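Local coordinates for periplasmic binding protein (Veillonella parvula, PDB 4N01) that probably binds a solute in the periplasm, between two alpha/beta lobes, and hands it to a membrane transporter, at residues Ile307-Leu311 against Ser312-Pro316. Residues are numbered along the deposited sequence; the frame is centred on the assembly and turned at random.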
loop_
_atom_site.group_PDB
_atom_site.type_symbol
_atom_site.label_atom_id
_atom_site.label_comp_id
_atom_site.label_asym_id
_atom_site.label_seq_id
_atom_site.Cartn_x
_atom_site.Cartn_y
_atom_site.Cartn_z
ATOM N N ILE A 307 3.620 8.819 15.807
ATOM C CA ILE A 307 2.632 9.103 14.771
ATOM C C ILE A 307 1.961 7.820 14.291
ATOM O O ILE A 307 2.625 6.841 13.953
ATOM C CB ILE A 307 3.299 9.801 13.588
ATOM C CG1 ILE A 307 3.811 11.168 14.039
ATOM C CG2 ILE A 307 2.324 9.976 12.429
ATOM C CD1 ILE A 307 4.510 11.897 12.976
ATOM N N ARG A 308 0.637 7.828 14.278
ATOM C CA ARG A 308 -0.146 6.630 13.963
ATOM C C ARG A 308 -0.453 6.547 12.480
ATOM O O ARG A 308 -0.895 7.533 11.887
ATOM C CB ARG A 308 -1.460 6.691 14.736
ATOM C CG ARG A 308 -2.371 5.486 14.562
ATOM C CD ARG A 308 -3.662 5.728 15.307
ATOM N NE ARG A 308 -4.545 4.564 15.289
ATOM C CZ ARG A 308 -5.359 4.272 14.284
ATOM N NH1 ARG A 308 -5.381 5.057 13.216
ATOM N NH2 ARG A 308 -6.144 3.201 14.343
ATOM N N VAL A 309 -0.231 5.385 11.869
ATOM C CA VAL A 309 -0.711 5.162 10.500
ATOM C C VAL A 309 -1.324 3.785 10.381
ATOM O O VAL A 309 -1.079 2.914 11.216
ATOM C CB VAL A 309 0.426 5.239 9.447
ATOM C CG1 VAL A 309 1.064 6.624 9.422
ATOM C CG2 VAL A 309 1.479 4.138 9.692
ATOM N N LYS A 310 -2.123 3.592 9.338
ATOM C CA LYS A 310 -2.495 2.255 8.904
ATOM C C LYS A 310 -1.526 1.864 7.807
ATOM O O LYS A 310 -1.067 2.720 7.046
ATOM C CB LYS A 310 -3.914 2.237 8.346
ATOM C CG LYS A 310 -4.968 2.698 9.344
ATOM C CD LYS A 310 -5.032 1.762 10.539
ATOM C CE LYS A 310 -5.648 0.430 10.134
ATOM N NZ LYS A 310 -5.728 -0.529 11.292
ATOM N N LEU A 311 -1.221 0.575 7.716
ATOM C CA LEU A 311 -0.300 0.086 6.689
ATOM C C LEU A 311 -0.812 0.430 5.285
ATOM O O LEU A 311 -0.019 0.696 4.382
ATOM C CB LEU A 311 -0.127 -1.425 6.838
ATOM C CG LEU A 311 0.962 -2.086 5.998
ATOM C CD1 LEU A 311 2.329 -1.607 6.454
ATOM C CD2 LEU A 311 0.847 -3.605 6.088
ATOM N N SER A 312 -2.131 0.437 5.114
ATOM C CA SER A 312 -2.753 0.768 3.828
ATOM C C SER A 312 -2.429 2.187 3.360
ATOM O O SER A 312 -2.513 2.486 2.164
ATOM C CB SER A 312 -4.263 0.613 3.920
ATOM O OG SER A 312 -4.796 1.571 4.819
ATOM N N GLU A 313 -2.071 3.055 4.306
ATOM C CA GLU A 313 -1.792 4.458 4.020
ATOM C C GLU A 313 -0.396 4.689 3.488
ATOM O O GLU A 313 -0.150 5.677 2.793
ATOM C CB GLU A 313 -1.974 5.295 5.299
ATOM C CG GLU A 313 -3.437 5.484 5.693
ATOM C CD GLU A 313 -3.604 6.196 7.025
ATOM O OE1 GLU A 313 -2.729 6.046 7.913
ATOM O OE2 GLU A 313 -4.611 6.919 7.187
ATOM N N ILE A 314 0.522 3.788 3.822
ATOM C CA ILE A 314 1.930 3.956 3.432
ATOM C C ILE A 314 2.421 2.890 2.462
ATOM O O ILE A 314 3.619 2.789 2.188
ATOM C CB ILE A 314 2.881 4.015 4.666
ATOM C CG1 ILE A 314 2.674 2.793 5.570
ATOM C CG2 ILE A 314 2.674 5.305 5.432
ATOM C CD1 ILE A 314 3.719 2.663 6.675
ATOM N N THR A 315 1.487 2.090 1.954
ATOM C CA THR A 315 1.779 1.106 0.922
ATOM C C THR A 315 0.874 1.414 -0.285
ATOM O O THR A 315 -0.072 2.203 -0.159
ATOM C CB THR A 315 1.575 -0.324 1.445
ATOM O OG1 THR A 315 0.246 -0.444 1.958
ATOM C CG2 THR A 315 2.589 -0.622 2.551
ATOM N N PRO A 316 1.165 0.819 -1.455
ATOM C CA PRO A 316 0.444 1.217 -2.671
ATOM C C PRO A 316 -1.072 1.070 -2.543
ATOM O O PRO A 316 -1.542 0.137 -1.892
ATOM C CB PRO A 316 0.968 0.233 -3.713
ATOM C CG PRO A 316 2.383 -0.030 -3.271
ATOM C CD PRO A 316 2.299 -0.077 -1.765
#
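Glu313 folds back along the turn toward Lys310, and its carboxylate oxygen OE1 takes the backbone N-H of that residue, with Lys310 N to Glu313 OE1 at 2.9 Å. The bond is nearly straight at the hydrogen (166°) but meets the oxygen from above the carboxylate plane. CG stands anti to the carbonyl carbon (chi1 -73°) and the chain runs extended beyond it, which carries OE1 to within 3.4 Å of Val309 CA. Glu313 N in turn donates to Lys310 O at 2.9 Å and closes the turn, so that Lys310 and Glu313 are joined by two bonds, one from side chain to backbone and one between backbones, in the short, weakly bonded helical turn that follows strand 306-309. That strand is an edge strand of the four-stranded parallel sheet in one lobe of the periplasmic binding protein fold. OE2 pairs with Arg326 of helix 320-332, so the carboxylate also ties the turn to that helix, while the Lys310 ammonium leads away to the carbonyl of Asp271. One residue on, Leu311 O accepts from opposite faces of its plane: Ile314 N at 3.2 Å and the hydroxyl Thr315 OG1 at 2.7 Å. The same Thr315 lays its CG2 methyl 4.0 Å from Leu311 CD1. Ile314 crosses Val309 at about a right angle, its CD1 resting 4.0 Å from Val309 CG2, and both Ile314 and Leu311 touch Trp251.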